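Local coordinates for protein glycoside Hydrolase (Bacteroides uniformis, PDB 5TA0) that probably hydrolyses agarose-derived galactan chains, binding neoagaro-oligosaccharide in the pocket of its barrel domain as a gut bacterial glycoside hydrolase, at residues K421-M435 with A438-L452. Numbering follows the deposited sequence. Where two conformers were deposited one is given.
Sequences KGTRVETNCDNPDIM and AYVDGKNVYFIINNL
Backbone pairing joins T423 to V440 at one end, where V440 N reaches T423 O at 2.8 Å and T423 N returns the bond to V440 O, and M435 to N450 at the other, by two reciprocal bonds. L452 N bonds to D433 O, within the type I turn N431-I434. Among the aromatic contacts, the Y439 ring lies beside R424, its CE1 3.4 Å from R424 CB; the arginine chain, extended with CG anti to the backbone N (chi1 -165°), crosses the ring obliquely toward Y439 OH, the guanidinium and ring planes 15° apart. D437 engages both polar ends, bridging R424 NE and bonding Y439 OH. A leucine in place of Y439 would probably leave D437 without its hydroxyl partner and the R424 methylenes without the ring carbons they touch. Apolar packing is tightest where I434 CG2 meets I449 CG2 at 3.5 Å, while V425 CG1 rests on V440 CG2 and M435 CE on L452 CG. One water links D441 OD2 to Y446 OH and takes a weak bond from K421 NZ, whose stronger partner is D419. The whole is a three-stranded antiparallel beta-meander, its two hairpins sharing strand 434-441, within the mixed sheet of the beta-sandwich domain.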
# COMPACT_ATOMS: atom_id res chain seq x y z
N LYS A 421 15.63 5.79 -8.49
CA LYS A 421 16.16 4.46 -8.18
C LYS A 421 17.45 4.71 -7.43
O LYS A 421 17.97 5.82 -7.37
CB LYS A 421 16.41 3.61 -9.44
CG LYS A 421 17.51 4.14 -10.36
CD LYS A 421 17.72 3.29 -11.62
CE LYS A 421 16.58 3.40 -12.58
NZ LYS A 421 16.55 4.70 -13.30
N GLY A 422 17.97 3.64 -6.86
CA GLY A 422 19.29 3.65 -6.28
C GLY A 422 19.33 3.24 -4.83
O GLY A 422 18.34 2.73 -4.28
N THR A 423 20.48 3.48 -4.20
CA THR A 423 20.73 3.09 -2.81
C THR A 423 20.13 4.14 -1.89
O THR A 423 20.37 5.35 -2.06
CB THR A 423 22.24 2.97 -2.55
OG1 THR A 423 22.77 1.93 -3.38
CG2 THR A 423 22.54 2.70 -1.11
N ARG A 424 19.32 3.70 -0.92
CA ARG A 424 18.68 4.61 0.00
C ARG A 424 19.72 5.26 0.91
O ARG A 424 20.61 4.56 1.42
CB ARG A 424 17.66 3.87 0.85
CG ARG A 424 16.68 4.76 1.60
CD ARG A 424 15.68 3.92 2.37
NE ARG A 424 14.71 4.72 3.08
CZ ARG A 424 14.02 4.30 4.14
NH1 ARG A 424 14.20 3.08 4.63
NH2 ARG A 424 13.17 5.13 4.75
N VAL A 425 19.56 6.55 1.15
CA VAL A 425 20.44 7.29 2.04
C VAL A 425 19.63 8.05 3.06
O VAL A 425 18.43 8.31 2.87
CB VAL A 425 21.44 8.21 1.28
CG1 VAL A 425 22.41 7.37 0.48
CG2 VAL A 425 20.71 9.23 0.40
N GLU A 426 20.28 8.40 4.15
CA GLU A 426 19.60 9.05 5.26
C GLU A 426 19.09 10.45 4.96
O GLU A 426 19.82 11.27 4.40
CB GLU A 426 20.51 9.13 6.47
CG GLU A 426 19.75 9.60 7.69
CD GLU A 426 20.58 10.17 8.78
OE1 GLU A 426 21.79 10.45 8.61
OE2 GLU A 426 19.97 10.35 9.85
N THR A 427 17.86 10.71 5.38
CA THR A 427 17.29 12.05 5.39
C THR A 427 16.67 12.30 6.75
O THR A 427 16.25 11.36 7.42
CB THR A 427 16.21 12.25 4.31
OG1 THR A 427 15.14 11.30 4.52
CG2 THR A 427 16.79 12.11 2.93
N ASN A 428 16.53 13.58 7.11
CA ASN A 428 15.90 14.03 8.38
C ASN A 428 15.07 15.27 8.11
O ASN A 428 15.59 16.18 7.47
CB ASN A 428 16.97 14.44 9.40
CG ASN A 428 17.93 13.31 9.73
OD1 ASN A 428 17.54 12.29 10.29
ND2 ASN A 428 19.19 13.51 9.40
N CYS A 429 13.81 15.34 8.57
CA CYS A 429 13.03 16.54 8.37
C CYS A 429 12.33 16.83 9.69
O CYS A 429 11.51 16.03 10.11
CB CYS A 429 12.17 16.36 7.10
SG CYS A 429 13.24 15.98 5.66
N ASP A 430 12.66 17.96 10.36
CA ASP A 430 12.25 18.26 11.74
C ASP A 430 10.79 18.70 11.92
O ASP A 430 10.46 19.42 12.85
CB ASP A 430 13.23 19.27 12.41
CG ASP A 430 13.19 20.66 11.78
OD1 ASP A 430 13.87 21.58 12.31
OD2 ASP A 430 12.51 20.86 10.75
N ASN A 431 9.92 18.22 11.04
CA ASN A 431 8.49 18.50 11.09
C ASN A 431 7.81 17.18 10.79
O ASN A 431 8.02 16.63 9.71
CB ASN A 431 8.17 19.53 10.01
CG ASN A 431 6.70 19.89 9.95
OD1 ASN A 431 5.85 19.17 10.48
ND2 ASN A 431 6.40 21.01 9.29
N PRO A 432 7.00 16.65 11.72
CA PRO A 432 6.39 15.34 11.45
C PRO A 432 5.39 15.34 10.30
O PRO A 432 5.07 14.27 9.78
CB PRO A 432 5.74 14.95 12.78
CG PRO A 432 5.64 16.19 13.55
CD PRO A 432 6.69 17.14 13.08
N ASP A 433 4.92 16.51 9.87
CA ASP A 433 4.06 16.62 8.69
C ASP A 433 4.82 16.62 7.36
O ASP A 433 4.20 16.64 6.31
CB ASP A 433 3.17 17.86 8.76
CG ASP A 433 2.17 17.77 9.86
OD1 ASP A 433 1.53 16.72 10.03
OD2 ASP A 433 2.01 18.76 10.59
N ILE A 434 6.16 16.61 7.41
CA ILE A 434 6.99 16.55 6.21
C ILE A 434 7.70 15.21 6.18
O ILE A 434 8.48 14.90 7.09
CB ILE A 434 8.00 17.71 6.17
CG1 ILE A 434 7.24 19.05 6.14
CG2 ILE A 434 8.96 17.56 5.01
CD1 ILE A 434 6.54 19.34 4.84
N MET A 435 7.43 14.41 5.15
CA MET A 435 8.12 13.13 4.99
C MET A 435 9.20 13.27 3.94
O MET A 435 9.02 13.99 2.96
CB MET A 435 7.13 12.04 4.60
CG MET A 435 6.08 11.79 5.65
SD MET A 435 5.01 10.38 5.34
CE MET A 435 4.06 11.01 3.94
N ALA A 438 15.45 9.53 0.18
CA ALA A 438 16.42 9.81 -0.87
C ALA A 438 17.13 8.56 -1.33
O ALA A 438 17.33 7.63 -0.54
CB ALA A 438 17.45 10.82 -0.40
N TYR A 439 17.50 8.56 -2.61
CA TYR A 439 18.13 7.40 -3.28
C TYR A 439 19.23 7.89 -4.20
O TYR A 439 19.06 8.88 -4.93
CB TYR A 439 17.07 6.55 -4.05
CG TYR A 439 16.01 6.02 -3.10
CD1 TYR A 439 16.18 4.79 -2.48
CD2 TYR A 439 14.91 6.79 -2.74
CE1 TYR A 439 15.28 4.32 -1.54
CE2 TYR A 439 14.01 6.33 -1.80
CZ TYR A 439 14.19 5.10 -1.20
OH TYR A 439 13.34 4.62 -0.23
N VAL A 440 20.36 7.19 -4.16
CA VAL A 440 21.57 7.55 -4.92
C VAL A 440 21.83 6.52 -6.01
O VAL A 440 22.04 5.34 -5.72
CB VAL A 440 22.79 7.58 -3.99
CG1 VAL A 440 24.08 7.80 -4.80
CG2 VAL A 440 22.65 8.64 -2.91
N ASP A 441 21.77 6.95 -7.25
CA ASP A 441 22.03 6.12 -8.41
C ASP A 441 23.23 6.66 -9.15
O ASP A 441 23.09 7.46 -10.07
CB ASP A 441 20.83 6.09 -9.36
CG ASP A 441 21.06 5.19 -10.57
OD1 ASP A 441 21.75 4.17 -10.43
OD2 ASP A 441 20.49 5.47 -11.62
N GLY A 442 24.41 6.21 -8.73
CA GLY A 442 25.66 6.67 -9.37
C GLY A 442 25.91 8.15 -9.16
O GLY A 442 26.15 8.59 -8.05
N LYS A 443 25.80 8.91 -10.25
CA LYS A 443 25.96 10.36 -10.25
C LYS A 443 24.69 11.12 -9.88
O LYS A 443 24.73 12.33 -9.66
CB LYS A 443 26.43 10.83 -11.65
CG LYS A 443 27.67 10.10 -12.14
CD LYS A 443 28.25 10.66 -13.42
CE LYS A 443 29.47 9.85 -13.83
NZ LYS A 443 30.30 10.52 -14.88
N ASN A 444 23.57 10.41 -9.86
CA ASN A 444 22.26 11.02 -9.61
C ASN A 444 21.75 10.75 -8.22
O ASN A 444 21.86 9.62 -7.73
CB ASN A 444 21.25 10.51 -10.61
CG ASN A 444 21.54 10.99 -12.01
OD1 ASN A 444 21.62 12.19 -12.24
ND2 ASN A 444 21.69 10.07 -12.94
N VAL A 445 21.20 11.78 -7.59
CA VAL A 445 20.57 11.65 -6.27
C VAL A 445 19.16 12.20 -6.35
O VAL A 445 18.97 13.31 -6.83
CB VAL A 445 21.35 12.40 -5.18
CG1 VAL A 445 20.75 12.14 -3.80
CG2 VAL A 445 22.81 11.99 -5.21
N TYR A 446 18.19 11.43 -5.86
CA TYR A 446 16.77 11.78 -5.88
C TYR A 446 16.36 12.02 -4.45
O TYR A 446 16.45 11.12 -3.61
CB TYR A 446 15.93 10.65 -6.52
CG TYR A 446 16.42 10.35 -7.89
CD1 TYR A 446 16.04 11.15 -8.96
CD2 TYR A 446 17.31 9.30 -8.12
CE1 TYR A 446 16.52 10.91 -10.23
CE2 TYR A 446 17.79 9.04 -9.40
CZ TYR A 446 17.39 9.86 -10.44
OH TYR A 446 17.87 9.66 -11.71
N PHE A 447 15.93 13.25 -4.16
CA PHE A 447 15.53 13.70 -2.84
C PHE A 447 14.02 13.98 -2.90
O PHE A 447 13.58 14.88 -3.63
CB PHE A 447 16.33 14.95 -2.49
CG PHE A 447 16.19 15.46 -1.08
CD1 PHE A 447 15.71 14.71 -0.02
CD2 PHE A 447 16.64 16.77 -0.82
CE1 PHE A 447 15.65 15.25 1.26
CE2 PHE A 447 16.62 17.28 0.46
CZ PHE A 447 16.13 16.53 1.48
N ILE A 448 13.24 13.15 -2.21
CA ILE A 448 11.77 13.22 -2.30
C ILE A 448 11.22 13.77 -1.02
O ILE A 448 11.57 13.30 0.06
CB ILE A 448 11.13 11.85 -2.59
CG1 ILE A 448 11.79 11.14 -3.78
CG2 ILE A 448 9.64 11.99 -2.83
CD1 ILE A 448 12.72 10.02 -3.41
N ILE A 449 10.34 14.77 -1.12
CA ILE A 449 9.76 15.41 0.05
C ILE A 449 8.26 15.54 -0.17
O ILE A 449 7.84 15.96 -1.24
CB ILE A 449 10.39 16.80 0.35
CG1 ILE A 449 11.93 16.73 0.24
CG2 ILE A 449 9.92 17.33 1.69
CD1 ILE A 449 12.64 18.06 0.38
N ASN A 450 7.49 15.16 0.85
CA ASN A 450 6.02 15.14 0.77
C ASN A 450 5.43 15.87 1.97
O ASN A 450 5.86 15.72 3.09
CB ASN A 450 5.55 13.69 0.72
CG ASN A 450 4.04 13.55 0.74
OD1 ASN A 450 3.43 13.28 1.77
ND2 ASN A 450 3.43 13.77 -0.40
N ASN A 451 4.36 16.62 1.69
CA ASN A 451 3.68 17.42 2.69
C ASN A 451 2.35 16.78 3.08
O ASN A 451 1.49 16.62 2.24
CB ASN A 451 3.46 18.82 2.08
CG ASN A 451 2.94 19.83 3.08
OD1 ASN A 451 2.89 19.59 4.30
ND2 ASN A 451 2.54 21.01 2.55
N LEU A 452 2.20 16.46 4.36
CA LEU A 452 0.94 16.03 4.97
C LEU A 452 0.11 17.19 5.52
O LEU A 452 -1.06 17.00 5.87
CB LEU A 452 1.20 15.03 6.10
CG LEU A 452 1.76 13.68 5.66
CD1 LEU A 452 2.29 12.95 6.88
CD2 LEU A 452 0.71 12.82 4.93
O HOH W 1 18.66 7.26 -12.38
O HOH W 2 -1.34 17.25 8.73